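Local coordinates for protein adenosine deaminase (Burkholderia ambifaria, PDB 4GXW) that binds a zinc ion in a TIM-barrel fold and probably deaminates adenine or a related purine such as adenosine, at residues H35-G40 against N299-T304; I158-D163 against I185-R190; Y189-R194 against A215-F220; V239-T244 against T263-N268. All coordinates share one frame; numbering follows the deposited sequence.

Contact 1 of 4, residues H35-G40 against N299-T304; sequences HCHLLG and NTDDPT. With ZN (zinc ion), chain C.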
loop_
_atom_site.group_PDB
_atom_site.type_symbol
_atom_site.label_atom_id
_atom_site.label_comp_id
_atom_site.label_asym_id
_atom_site.label_seq_id
_atom_site.Cartn_x
_atom_site.Cartn_y
_atom_site.Cartn_z
ATOM N N HIS A 35 -2.011 -1.736 1.060
ATOM C CA HIS A 35 -1.211 -1.256 -0.068
ATOM C C HIS A 35 0.109 -0.702 0.438
ATOM O O HIS A 35 0.211 0.472 0.812
ATOM C CB HIS A 35 -1.983 -0.196 -0.875
ATOM C CG HIS A 35 -1.330 0.193 -2.172
ATOM N ND1 HIS A 35 -2.057 0.648 -3.253
ATOM C CD2 HIS A 35 -0.030 0.221 -2.559
ATOM C CE1 HIS A 35 -1.232 0.918 -4.254
ATOM N NE2 HIS A 35 0.007 0.657 -3.863
ATOM N N CYS A 36 1.115 -1.567 0.465
ATOM C CA CYS A 36 2.444 -1.198 0.929
ATOM C C CYS A 36 3.469 -2.102 0.282
ATOM O O CYS A 36 3.353 -3.326 0.347
ATOM C CB CYS A 36 2.542 -1.339 2.447
ATOM S SG CYS A 36 4.119 -0.755 3.082
ATOM N N HIS A 37 4.479 -1.500 -0.330
ATOM C CA HIS A 37 5.569 -2.262 -0.932
ATOM C C HIS A 37 6.678 -2.435 0.092
ATOM O O HIS A 37 7.202 -1.451 0.628
ATOM C CB HIS A 37 6.086 -1.577 -2.204
ATOM C CG HIS A 37 5.019 -1.358 -3.230
ATOM N ND1 HIS A 37 4.772 -2.244 -4.261
ATOM C CD2 HIS A 37 4.099 -0.371 -3.353
ATOM C CE1 HIS A 37 3.751 -1.801 -4.979
ATOM N NE2 HIS A 37 3.323 -0.668 -4.446
ATOM N N LEU A 38 7.022 -3.695 0.355
ATOM C CA LEU A 38 8.111 -4.048 1.259
ATOM C C LEU A 38 9.366 -3.207 1.018
ATOM O O LEU A 38 9.943 -2.649 1.955
ATOM C CB LEU A 38 8.454 -5.531 1.090
ATOM C CG LEU A 38 9.558 -6.046 2.012
ATOM C CD1 LEU A 38 9.175 -5.868 3.480
ATOM C CD2 LEU A 38 9.877 -7.496 1.687
ATOM N N LEU A 39 9.776 -3.105 -0.241
ATOM C CA LEU A 39 11.015 -2.424 -0.582
ATOM C C LEU A 39 10.876 -0.899 -0.525
ATOM O O LEU A 39 11.871 -0.180 -0.612
ATOM C CB LEU A 39 11.540 -2.900 -1.947
ATOM C CG LEU A 39 12.478 -4.123 -1.917
ATOM C CD1 LEU A 39 11.807 -5.345 -1.279
ATOM C CD2 LEU A 39 12.978 -4.450 -3.321
ATOM N N GLY A 40 9.645 -0.417 -0.368
ATOM C CA GLY A 40 9.403 0.998 -0.117
ATOM C C GLY A 40 9.236 1.338 1.360
ATOM O O GLY A 40 8.849 2.462 1.717
ATOM N N ASN A 299 -3.710 4.307 2.368
ATOM C CA ASN A 299 -2.529 3.510 2.646
ATOM C C ASN A 299 -1.275 4.336 2.386
ATOM O O ASN A 299 -1.356 5.399 1.769
ATOM C CB ASN A 299 -2.517 2.281 1.738
ATOM C CG ASN A 299 -3.591 1.291 2.092
ATOM O OD1 ASN A 299 -3.377 0.437 2.934
ATOM N ND2 ASN A 299 -4.757 1.396 1.446
ATOM N N THR A 300 -0.117 3.819 2.812
ATOM C CA THR A 300 1.160 4.527 2.682
ATOM C C THR A 300 1.927 4.261 1.382
ATOM O O THR A 300 2.690 5.126 0.944
ATOM C CB THR A 300 2.111 4.272 3.889
ATOM O OG1 THR A 300 2.434 2.878 3.975
ATOM C CG2 THR A 300 1.484 4.742 5.209
ATOM N N ASP A 301 1.752 3.071 0.792
ATOM C CA ASP A 301 2.429 2.648 -0.465
ATOM C C ASP A 301 3.932 2.408 -0.272
ATOM O O ASP A 301 4.393 1.265 -0.323
ATOM C CB ASP A 301 2.153 3.645 -1.610
ATOM C CG ASP A 301 2.226 3.028 -3.033
ATOM O OD1 ASP A 301 2.392 1.802 -3.267
ATOM O OD2 ASP A 301 2.068 3.829 -3.979
ATOM N N ASP A 302 4.688 3.480 -0.048
ATOM C CA ASP A 302 6.135 3.394 0.186
ATOM C C ASP A 302 6.450 4.282 1.381
ATOM O O ASP A 302 6.965 5.397 1.210
ATOM C CB ASP A 302 6.928 3.857 -1.048
ATOM C CG ASP A 302 6.555 3.102 -2.300
ATOM O OD1 ASP A 302 6.990 1.944 -2.458
ATOM O OD2 ASP A 302 5.828 3.668 -3.151
ATOM N N PRO A 303 6.132 3.812 2.598
ATOM C CA PRO A 303 6.121 4.705 3.764
ATOM C C PRO A 303 7.450 5.400 4.043
ATOM O O PRO A 303 7.449 6.581 4.379
ATOM C CB PRO A 303 5.716 3.780 4.926
ATOM C CG PRO A 303 5.986 2.395 4.414
ATOM C CD PRO A 303 5.691 2.454 2.957
ATOM N N THR A 304 8.572 4.706 3.908
ATOM C CA THR A 304 9.833 5.353 4.263
ATOM C C THR A 304 10.364 6.252 3.151
ATOM O O THR A 304 11.112 7.192 3.418
ATOM C CB THR A 304 10.908 4.348 4.677
ATOM O OG1 THR A 304 11.124 3.432 3.599
ATOM C CG2 THR A 304 10.483 3.602 5.934
HETATM ZN ZN ZN C . 1.831 0.664 -5.026
HETATM O O HOH W 1 12.497 1.717 1.208
HETATM O O HOH W 2 1.864 2.305 -6.114
#
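His35 and His37 meet Asp301 at the zinc ion, where the His-X-His motif after the first strand of the TIM barrel faces the loop after strand 295-298. The metal takes His35 NE2 at 2.2 Å, His37 NE2 at 2.1 Å and Asp301 OD1 at 2.2 Å; His216 and a water complete the site. Both rings lie beside the carboxylate and point the same way, the His35 ring turned 77° from its plane. His35 ND1 is hydrogen-bonded to Thr263 OG1.

Backbone bonds join the loops at a single bridge: Asp301 N donates to His35 O, and His37 N to Asp301 O at 2.8 Å, nearly straight at 174°. Further along, Thr304 N donates to Gly40 O.

Apolar packing is slight, Cys36 SG resting on Pro303 CD. Gly40 CA comes 3.5 Å from Asp302 OD1. The water on the metal donates to the other carboxylate oxygen, Asp301 OD2, at 2.6 Å.

Contact 2 of 4, residues I158-D163 against I185-R190; sequences IDREQD and IGIDYR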
loop_
_atom_site.group_PDB
_atom_site.type_symbol
_atom_site.label_atom_id
_atom_site.label_comp_id
_atom_site.label_asym_id
_atom_site.label_seq_id
_atom_site.Cartn_x
_atom_site.Cartn_y
_atom_site.Cartn_z
ATOM N N ILE A 158 3.574 -9.190 -9.548
ATOM C CA ILE A 158 4.138 -9.194 -10.884
ATOM C C ILE A 158 4.854 -7.880 -11.173
ATOM O O ILE A 158 4.339 -6.805 -10.848
ATOM C CB ILE A 158 3.009 -9.390 -11.915
ATOM C CG1 ILE A 158 2.354 -10.766 -11.721
ATOM C CG2 ILE A 158 3.517 -9.169 -13.334
ATOM C CD1 ILE A 158 0.976 -10.862 -12.344
ATOM N N ASP A 159 6.067 -7.969 -11.718
ATOM C CA ASP A 159 6.806 -6.815 -12.218
ATOM C C ASP A 159 6.347 -6.642 -13.663
ATOM O O ASP A 159 6.790 -7.365 -14.557
ATOM C CB ASP A 159 8.308 -7.124 -12.134
ATOM C CG ASP A 159 9.184 -6.021 -12.676
ATOM O OD1 ASP A 159 8.679 -5.074 -13.317
ATOM O OD2 ASP A 159 10.413 -6.132 -12.459
ATOM N N ARG A 160 5.441 -5.702 -13.900
ATOM C CA ARG A 160 4.813 -5.609 -15.217
ATOM C C ARG A 160 5.751 -5.110 -16.313
ATOM O O ARG A 160 5.394 -5.130 -17.490
ATOM C CB ARG A 160 3.542 -4.758 -15.161
ATOM C CG ARG A 160 3.793 -3.254 -15.092
ATOM C CD ARG A 160 2.563 -2.505 -14.562
ATOM N NE ARG A 160 1.372 -2.777 -15.368
ATOM C CZ ARG A 160 0.115 -2.746 -14.919
ATOM N NH1 ARG A 160 -0.149 -2.415 -13.659
ATOM N NH2 ARG A 160 -0.883 -3.049 -15.752
ATOM N N GLU A 161 6.948 -4.668 -15.939
ATOM C CA GLU A 161 7.936 -4.250 -16.930
ATOM C C GLU A 161 8.663 -5.433 -17.552
ATOM O O GLU A 161 9.357 -5.277 -18.556
ATOM C CB GLU A 161 8.922 -3.254 -16.319
ATOM C CG GLU A 161 8.240 -1.963 -15.864
ATOM C CD GLU A 161 9.187 -0.988 -15.206
ATOM O OE1 GLU A 161 10.397 -1.006 -15.532
ATOM O OE2 GLU A 161 8.730 -0.208 -14.345
ATOM N N GLN A 162 8.494 -6.614 -16.967
ATOM C CA GLN A 162 9.068 -7.833 -17.523
ATOM C C GLN A 162 8.008 -8.628 -18.276
ATOM O O GLN A 162 6.816 -8.314 -18.218
ATOM C CB GLN A 162 9.738 -8.679 -16.426
ATOM C CG GLN A 162 10.558 -7.891 -15.373
ATOM C CD GLN A 162 11.453 -6.786 -15.932
ATOM O OE1 GLN A 162 12.018 -6.905 -17.025
ATOM N NE2 GLN A 162 11.607 -5.705 -15.162
ATOM N N ASP A 163 8.460 -9.643 -19.008
ATOM C CA ASP A 163 7.595 -10.472 -19.852
ATOM C C ASP A 163 6.508 -11.188 -19.039
ATOM O O ASP A 163 6.728 -11.541 -17.874
ATOM C CB ASP A 163 8.469 -11.510 -20.564
ATOM C CG ASP A 163 7.746 -12.237 -21.683
ATOM O OD1 ASP A 163 7.065 -13.247 -21.401
ATOM O OD2 ASP A 163 7.877 -11.814 -22.855
ATOM N N ILE A 185 -1.837 -12.604 -5.422
ATOM C CA ILE A 185 -0.905 -11.847 -6.251
ATOM C C ILE A 185 -1.392 -10.441 -6.537
ATOM O O ILE A 185 -2.588 -10.146 -6.469
ATOM C CB ILE A 185 -0.587 -12.547 -7.605
ATOM C CG1 ILE A 185 -1.845 -12.648 -8.476
ATOM C CG2 ILE A 185 0.062 -13.898 -7.385
ATOM C CD1 ILE A 185 -1.535 -12.893 -9.940
ATOM N N GLY A 186 -0.436 -9.590 -6.887
ATOM C CA GLY A 186 -0.705 -8.253 -7.381
ATOM C C GLY A 186 0.107 -7.981 -8.643
ATOM O O GLY A 186 0.787 -8.882 -9.157
ATOM N N ILE A 187 0.030 -6.755 -9.158
ATOM C CA ILE A 187 0.851 -6.334 -10.295
ATOM C C ILE A 187 1.204 -4.864 -10.116
ATOM O O ILE A 187 0.339 -4.049 -9.787
ATOM C CB ILE A 187 0.164 -6.596 -11.665
ATOM C CG1 ILE A 187 1.122 -6.285 -12.812
ATOM C CG2 ILE A 187 -1.127 -5.787 -11.830
ATOM C CD1 ILE A 187 0.648 -6.834 -14.155
ATOM N N ASP A 188 2.476 -4.532 -10.297
ATOM C CA ASP A 188 2.930 -3.158 -10.118
ATOM C C ASP A 188 4.125 -2.834 -11.022
ATOM O O ASP A 188 4.367 -3.542 -12.004
ATOM C CB ASP A 188 3.198 -2.856 -8.632
ATOM C CG ASP A 188 4.156 -3.844 -7.983
ATOM O OD1 ASP A 188 5.207 -4.154 -8.570
ATOM O OD2 ASP A 188 3.857 -4.319 -6.862
ATOM N N TYR A 189 4.869 -1.789 -10.664
ATOM C CA TYR A 189 5.854 -1.114 -11.516
ATOM C C TYR A 189 5.170 -0.256 -12.596
ATOM O O TYR A 189 3.963 -0.006 -12.491
ATOM C CB TYR A 189 6.956 -2.054 -12.021
ATOM C CG TYR A 189 8.056 -2.309 -10.997
ATOM C CD1 TYR A 189 9.008 -1.333 -10.728
ATOM C CD2 TYR A 189 8.155 -3.515 -10.313
ATOM C CE1 TYR A 189 10.020 -1.542 -9.816
ATOM C CE2 TYR A 189 9.189 -3.735 -9.390
ATOM C CZ TYR A 189 10.106 -2.729 -9.146
ATOM O OH TYR A 189 11.148 -2.908 -8.256
ATOM N N ARG A 190 5.900 0.230 -13.598
ATOM C CA ARG A 190 5.347 1.282 -14.455
ATOM C C ARG A 190 4.204 0.771 -15.329
ATOM O O ARG A 190 4.385 -0.160 -16.102
ATOM C CB ARG A 190 6.442 1.924 -15.311
ATOM C CG ARG A 190 6.016 3.201 -16.037
ATOM C CD ARG A 190 7.186 3.838 -16.791
ATOM N NE ARG A 190 6.786 5.021 -17.556
ATOM C CZ ARG A 190 6.604 5.037 -18.873
ATOM N NH1 ARG A 190 6.238 6.158 -19.485
ATOM N NH2 ARG A 190 6.787 3.928 -19.583
HETATM O O HOH W 3 1.473 -0.899 -11.952
#
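Ile158 and Ile187 pair in the beta-alpha-beta unit of the TIM barrel in which strands 151-159 and 184-188 run parallel, connected through helix 164-176. Ile158 N donates to Gly186 O, Asp188 N to Ile158 O, and Arg160 N to Asp188 O, carrying the pairing past the end of strand 151-159. On the face toward helix 200-208, Ile158 CB packs against Ile187 CG1 at 3.7 Å, and the two side chains cross obliquely.

Arg160 starts with CG between its backbone N and carbonyl carbon (chi1 77°), which brings CG to 3.3 Å from Arg190 O. The chain then bends at chi3, and Ile187 CD1 sits 4.2 Å above the guanidinium plane, over its centre. NH1 bonds to His216 O and, at 2.8 Å, to a water that donates to Tyr189 O.

On the other face, Asp159 OD1 approaches Tyr189 CD2 to 3.4 Å, with carboxylate and ring 30° apart. OD1 also accepts from Glu161 N in an Asx turn, while OD2 makes a salt bridge to Arg81. Glu161 crosses Tyr189 at about a right angle, and its OE2 takes Arg190 N on the anti lone pair at 3.0 Å. One carboxylate-to-amide bond and a water-bridged Arg160 thus link the turn to the outgoing loop, while the charged groups of Glu161 and Arg190 do not pair, Glu161 OE2 standing 6.4 Å from Arg190 NE.

Contact 3 of 4, residues Y189-R194 against A215-F220; sequences YRENDR and AHAGEF. With ZN (zinc ion), chain C.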
loop_
_atom_site.group_PDB
_atom_site.type_symbol
_atom_site.label_atom_id
_atom_site.label_comp_id
_atom_site.label_asym_id
_atom_site.label_seq_id
_atom_site.Cartn_x
_atom_site.Cartn_y
_atom_site.Cartn_z
ATOM N N TYR A 189 4.869 -1.789 -10.664
ATOM C CA TYR A 189 5.854 -1.114 -11.516
ATOM C C TYR A 189 5.170 -0.256 -12.596
ATOM O O TYR A 189 3.963 -0.006 -12.491
ATOM C CB TYR A 189 6.956 -2.054 -12.021
ATOM C CG TYR A 189 8.056 -2.309 -10.997
ATOM C CD1 TYR A 189 9.008 -1.333 -10.728
ATOM C CD2 TYR A 189 8.155 -3.515 -10.313
ATOM C CE1 TYR A 189 10.020 -1.542 -9.816
ATOM C CE2 TYR A 189 9.189 -3.735 -9.390
ATOM C CZ TYR A 189 10.106 -2.729 -9.146
ATOM O OH TYR A 189 11.148 -2.908 -8.256
ATOM N N ARG A 190 5.900 0.230 -13.598
ATOM C CA ARG A 190 5.347 1.282 -14.455
ATOM C C ARG A 190 4.204 0.771 -15.329
ATOM O O ARG A 190 4.385 -0.160 -16.102
ATOM C CB ARG A 190 6.442 1.924 -15.311
ATOM C CG ARG A 190 6.016 3.201 -16.037
ATOM C CD ARG A 190 7.186 3.838 -16.791
ATOM N NE ARG A 190 6.786 5.021 -17.556
ATOM C CZ ARG A 190 6.604 5.037 -18.873
ATOM N NH1 ARG A 190 6.238 6.158 -19.485
ATOM N NH2 ARG A 190 6.787 3.928 -19.583
ATOM N N GLU A 191 3.031 1.389 -15.199
ATOM C CA GLU A 191 1.827 0.917 -15.884
ATOM C C GLU A 191 1.821 1.270 -17.377
ATOM O O GLU A 191 1.264 0.530 -18.202
ATOM C CB GLU A 191 0.574 1.467 -15.175
ATOM C CG GLU A 191 -0.737 0.836 -15.603
ATOM C CD GLU A 191 -1.933 1.333 -14.799
ATOM O OE1 GLU A 191 -1.737 2.038 -13.776
ATOM O OE2 GLU A 191 -3.078 1.030 -15.209
ATOM N N ASN A 192 2.453 2.388 -17.725
ATOM C CA ASN A 192 2.444 2.879 -19.103
ATOM C C ASN A 192 2.894 1.811 -20.096
ATOM O O ASN A 192 3.953 1.208 -19.920
ATOM C CB ASN A 192 3.370 4.091 -19.252
ATOM C CG ASN A 192 3.115 5.162 -18.214
ATOM O OD1 ASN A 192 3.254 4.923 -17.014
ATOM N ND2 ASN A 192 2.774 6.364 -18.674
ATOM N N ASP A 193 2.081 1.580 -21.120
ATOM C CA ASP A 193 2.409 0.633 -22.190
ATOM C C ASP A 193 2.525 -0.836 -21.765
ATOM O O ASP A 193 2.963 -1.675 -22.561
ATOM C CB ASP A 193 3.690 1.064 -22.917
ATOM C CG ASP A 193 3.605 2.477 -23.443
ATOM O OD1 ASP A 193 2.612 2.792 -24.128
ATOM O OD2 ASP A 193 4.516 3.280 -23.150
ATOM N N ARG A 194 2.130 -1.148 -20.533
ATOM C CA ARG A 194 2.158 -2.518 -20.027
ATOM C C ARG A 194 0.786 -2.845 -19.444
ATOM O O ARG A 194 0.619 -2.982 -18.225
ATOM C CB ARG A 194 3.260 -2.706 -18.977
ATOM C CG ARG A 194 4.650 -2.283 -19.438
ATOM C CD ARG A 194 5.138 -3.121 -20.607
ATOM N NE ARG A 194 5.461 -4.482 -20.187
ATOM C CZ ARG A 194 5.827 -5.453 -21.014
ATOM N NH1 ARG A 194 5.907 -5.230 -22.319
ATOM N NH2 ARG A 194 6.106 -6.657 -20.533
ATOM N N ALA A 215 -4.656 -5.671 -8.355
ATOM C CA ALA A 215 -3.880 -5.072 -9.444
ATOM C C ALA A 215 -3.802 -3.565 -9.329
ATOM O O ALA A 215 -4.816 -2.916 -9.071
ATOM C CB ALA A 215 -4.490 -5.443 -10.805
ATOM N N HIS A 216 -2.608 -3.012 -9.553
ATOM C CA HIS A 216 -2.451 -1.572 -9.784
ATOM C C HIS A 216 -3.098 -1.257 -11.142
ATOM O O HIS A 216 -2.776 -1.889 -12.165
ATOM C CB HIS A 216 -0.966 -1.163 -9.826
ATOM C CG HIS A 216 -0.295 -1.072 -8.484
ATOM N ND1 HIS A 216 -0.294 -2.105 -7.568
ATOM C CD2 HIS A 216 0.427 -0.073 -7.919
ATOM C CE1 HIS A 216 0.392 -1.739 -6.496
ATOM N NE2 HIS A 216 0.844 -0.509 -6.679
ATOM N N ALA A 217 -4.000 -0.283 -11.161
ATOM C CA ALA A 217 -4.672 0.107 -12.405
ATOM C C ALA A 217 -5.141 1.549 -12.315
ATOM O O ALA A 217 -5.625 1.989 -11.265
ATOM C CB ALA A 217 -5.856 -0.815 -12.685
ATOM N N GLY A 218 -4.994 2.294 -13.406
ATOM C CA GLY A 218 -5.443 3.676 -13.436
ATOM C C GLY A 218 -4.536 4.655 -12.706
ATOM O O GLY A 218 -4.979 5.738 -12.286
ATOM N N GLU A 219 -3.273 4.267 -12.530
ATOM C CA GLU A 219 -2.226 5.144 -12.014
ATOM C C GLU A 219 -1.553 5.841 -13.199
ATOM O O GLU A 219 -1.713 5.417 -14.342
ATOM C CB GLU A 219 -1.197 4.333 -11.209
ATOM C CG GLU A 219 -0.278 5.174 -10.337
ATOM C CD GLU A 219 0.769 4.367 -9.573
ATOM O OE1 GLU A 219 0.823 3.119 -9.693
ATOM O OE2 GLU A 219 1.574 5.004 -8.850
ATOM N N PHE A 220 -0.811 6.914 -12.933
ATOM C CA PHE A 220 -0.080 7.647 -13.975
ATOM C C PHE A 220 -0.990 8.214 -15.071
ATOM O O PHE A 220 -0.543 8.451 -16.197
ATOM C CB PHE A 220 1.000 6.772 -14.638
ATOM C CG PHE A 220 1.856 6.005 -13.666
ATOM C CD1 PHE A 220 2.897 6.634 -12.997
ATOM C CD2 PHE A 220 1.642 4.646 -13.445
ATOM C CE1 PHE A 220 3.698 5.927 -12.108
ATOM C CE2 PHE A 220 2.439 3.934 -12.559
ATOM C CZ PHE A 220 3.471 4.579 -11.892
HETATM ZN ZN ZN C . 1.831 0.664 -5.026
HETATM O O HOH W 4 3.434 1.635 -9.794
HETATM O O HOH W 5 -3.336 -1.816 -14.923
HETATM O O HOH W 6 0.024 1.350 -11.669
HETATM O O HOH W 7 1.917 8.836 -17.367
HETATM O O HOH W 2 1.864 2.305 -6.114
#
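Glu191 reaches across with its carboxylate and grips two successive backbone amides of 215-220. OE2 receives Gly218 N at 2.9 Å on its syn lone pair; OE1 receives Glu219 N at 3.0 Å, also from the syn side but 23° out of the carboxylate plane. CG stands anti to the backbone N (chi1 -168°) and the chain runs on extended, which carries the carboxylate to the turn after Ala217. Nearer the backbone, Glu191 CB packs on Phe220 CD2 at 3.8 Å, and Asn192 OD1 lies the same distance from Phe220 CB, the amide and ring planes 55° apart.

This is the C-terminal end of the barrel strands, where the loop following strand 184-188 meets the end of strand 212-217, the strand that delivers His216 to the zinc ion. One water donates to both Glu191 OE2 and His216 O; another, 2.8 Å from Glu191 OE1, also donates to Glu219 OE1, bridging two acidic groups that do not touch directly.

Farther out, Asn226 gives OE2 a further hydrogen bond. Glu219 CG stands 3.6 Å above the Phe220 ring plane, offset toward the rim. A type II turn from Glu191 to Arg194 folds the loop back.

Contact 4 of 4, residues V239-T244 against T263-N268; sequences VDHGYT and TVVPTN
Asp240 and Thr263 form a parallel beta bridge, buried in the barrel wall where the chain leaving strand 238-239 passes alongside strand 261-264. Thr263 N donates to Val239 O and His241 N to Thr263 O, both at 2.8 Å, so the backbone of Thr263 is held on both sides of Asp240.

The side chains of the bridged pair bond as well. Thr263 OG1 donates to the anti lone pair of Asp240 OD1 at 2.6 Å, a short bond, while Asp240 OD2 turns to Thr214.

Tyr243 adds a second polar link. Its OH accepts from Val265 N at 2.9 Å, the amide arriving near the ring plane, and is hydrogen-bonded to His241 ND1 at 2.7 Å, either atom being able to donate. That hydroxyl lies in the plane of the imidazole, at its edge, and restrains the rotation of the ring. Val265 CG2 touches His241 CE1 at 3.6 Å, and Val264 CG1 packs on Tyr243 CE1 at 3.9 Å. Asn268 slides past Tyr243 in the opposite direction with its amide 60° from the ring.

Placing the His241 side chain close to the zinc ion from a strand's C-terminal end is in keeping with the metal-dependent TIM-barrel hydrolases.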
loop_
_atom_site.group_PDB
_atom_site.type_symbol
_atom_site.label_atom_id
_atom_site.label_comp_id
_atom_site.label_asym_id
_atom_site.label_seq_id
_atom_site.Cartn_x
_atom_site.Cartn_y
_atom_site.Cartn_z
ATOM N N VAL A 239 -8.889 -3.458 -6.081
ATOM C CA VAL A 239 -8.124 -2.647 -7.012
ATOM C C VAL A 239 -7.161 -1.737 -6.267
ATOM O O VAL A 239 -7.522 -1.147 -5.253
ATOM C CB VAL A 239 -9.073 -1.778 -7.884
ATOM C CG1 VAL A 239 -8.292 -0.836 -8.775
ATOM C CG2 VAL A 239 -9.976 -2.650 -8.722
ATOM N N ASP A 240 -5.937 -1.622 -6.773
ATOM C CA ASP A 240 -4.961 -0.666 -6.256
ATOM C C ASP A 240 -4.921 0.603 -7.103
ATOM O O ASP A 240 -4.708 0.557 -8.318
ATOM C CB ASP A 240 -3.583 -1.316 -6.117
ATOM C CG ASP A 240 -3.624 -2.535 -5.225
ATOM O OD1 ASP A 240 -4.047 -2.407 -4.047
ATOM O OD2 ASP A 240 -3.277 -3.637 -5.718
ATOM N N HIS A 241 -5.162 1.726 -6.424
ATOM C CA HIS A 241 -5.287 3.071 -6.994
ATOM C C HIS A 241 -6.656 3.251 -7.658
ATOM O O HIS A 241 -7.633 3.613 -6.997
ATOM C CB HIS A 241 -4.137 3.440 -7.943
ATOM C CG HIS A 241 -2.780 3.455 -7.298
ATOM N ND1 HIS A 241 -2.474 4.237 -6.201
ATOM C CD2 HIS A 241 -1.642 2.794 -7.622
ATOM C CE1 HIS A 241 -1.201 4.057 -5.883
ATOM N NE2 HIS A 241 -0.674 3.189 -6.730
ATOM N N GLY A 242 -6.740 2.980 -8.951
ATOM C CA GLY A 242 -7.996 3.068 -9.671
ATOM C C GLY A 242 -8.478 4.459 -10.011
ATOM O O GLY A 242 -9.607 4.606 -10.455
ATOM N N TYR A 243 -7.617 5.467 -9.874
ATOM C CA TYR A 243 -8.050 6.874 -9.862
ATOM C C TYR A 243 -8.837 7.312 -11.086
ATOM O O TYR A 243 -9.828 8.043 -10.968
ATOM C CB TYR A 243 -6.861 7.830 -9.647
ATOM C CG TYR A 243 -6.053 7.460 -8.438
ATOM C CD1 TYR A 243 -6.654 7.364 -7.187
ATOM C CD2 TYR A 243 -4.700 7.174 -8.538
ATOM C CE1 TYR A 243 -5.926 6.984 -6.073
ATOM C CE2 TYR A 243 -3.958 6.808 -7.426
ATOM C CZ TYR A 243 -4.583 6.703 -6.197
ATOM O OH TYR A 243 -3.885 6.307 -5.078
ATOM N N THR A 244 -8.394 6.894 -12.265
ATOM C CA THR A 244 -9.022 7.385 -13.487
ATOM C C THR A 244 -10.435 6.842 -13.720
ATOM O O THR A 244 -11.120 7.275 -14.645
ATOM C CB THR A 244 -8.135 7.128 -14.708
ATOM O OG1 THR A 244 -7.820 5.736 -14.771
ATOM C CG2 THR A 244 -6.829 7.931 -14.603
ATOM N N THR A 263 -7.769 0.561 -3.009
ATOM C CA THR A 263 -6.750 1.055 -2.101
ATOM C C THR A 263 -6.240 2.362 -2.690
ATOM O O THR A 263 -5.979 2.449 -3.887
ATOM C CB THR A 263 -5.617 0.031 -1.860
ATOM O OG1 THR A 263 -4.827 -0.113 -3.046
ATOM C CG2 THR A 263 -6.180 -1.326 -1.447
ATOM N N VAL A 264 -6.135 3.391 -1.863
ATOM C CA VAL A 264 -5.721 4.709 -2.351
ATOM C C VAL A 264 -4.550 5.233 -1.537
ATOM O O VAL A 264 -4.340 4.825 -0.385
ATOM C CB VAL A 264 -6.898 5.725 -2.367
ATOM C CG1 VAL A 264 -8.043 5.225 -3.273
ATOM C CG2 VAL A 264 -7.389 6.006 -0.943
ATOM N N VAL A 265 -3.784 6.128 -2.148
ATOM C CA VAL A 265 -2.530 6.589 -1.577
ATOM C C VAL A 265 -2.493 8.111 -1.694
ATOM O O VAL A 265 -2.248 8.651 -2.776
ATOM C CB VAL A 265 -1.330 5.958 -2.331
ATOM C CG1 VAL A 265 -0.009 6.448 -1.758
ATOM C CG2 VAL A 265 -1.420 4.425 -2.298
ATOM N N PRO A 266 -2.765 8.818 -0.587
ATOM C CA PRO A 266 -2.761 10.284 -0.667
ATOM C C PRO A 266 -1.432 10.850 -1.158
ATOM O O PRO A 266 -1.421 11.853 -1.876
ATOM C CB PRO A 266 -3.104 10.732 0.766
ATOM C CG PRO A 266 -3.098 9.491 1.616
ATOM C CD PRO A 266 -3.277 8.323 0.700
ATOM N N THR A 267 -0.324 10.199 -0.822
ATOM C CA THR A 267 0.989 10.657 -1.268
ATOM C C THR A 267 1.400 10.153 -2.658
ATOM O O THR A 267 2.588 10.191 -2.981
ATOM C CB THR A 267 2.077 10.260 -0.256
ATOM O OG1 THR A 267 2.034 8.842 -0.038
ATOM C CG2 THR A 267 1.842 10.977 1.067
ATOM N N ASN A 268 0.447 9.694 -3.474
ATOM C CA ASN A 268 0.766 9.221 -4.821
ATOM C C ASN A 268 1.680 10.199 -5.560
ATOM O O ASN A 268 1.352 11.376 -5.700
ATOM C CB ASN A 268 -0.518 9.005 -5.611
ATOM C CG ASN A 268 -0.260 8.541 -7.035
ATOM O OD1 ASN A 268 -0.412 9.310 -7.986
ATOM N ND2 ASN A 268 0.131 7.275 -7.188
#

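Contacts 1, 3 and 4 converge on the zinc ion. Contact 1 supplies three ligands and contact 3 the fourth residue, His216, whose NE2 is 3.2 Å from His35 NE2; the metal-bound water is common to both. Contact 4 backs this shell: Thr263 OG1 lies 2.9 Å from His35 ND1, a probable hydrogen bond, and the side chain of His241 is about 4 Å from the metal. Contact 2 brings no ligand but puts the side chain of Asp188 about 5 Å from the zinc ion. Contacts 2 and 3 share Tyr189 and Arg190, and contacts 2, 3 and 4 all nest within the chain loop closed by contact 1.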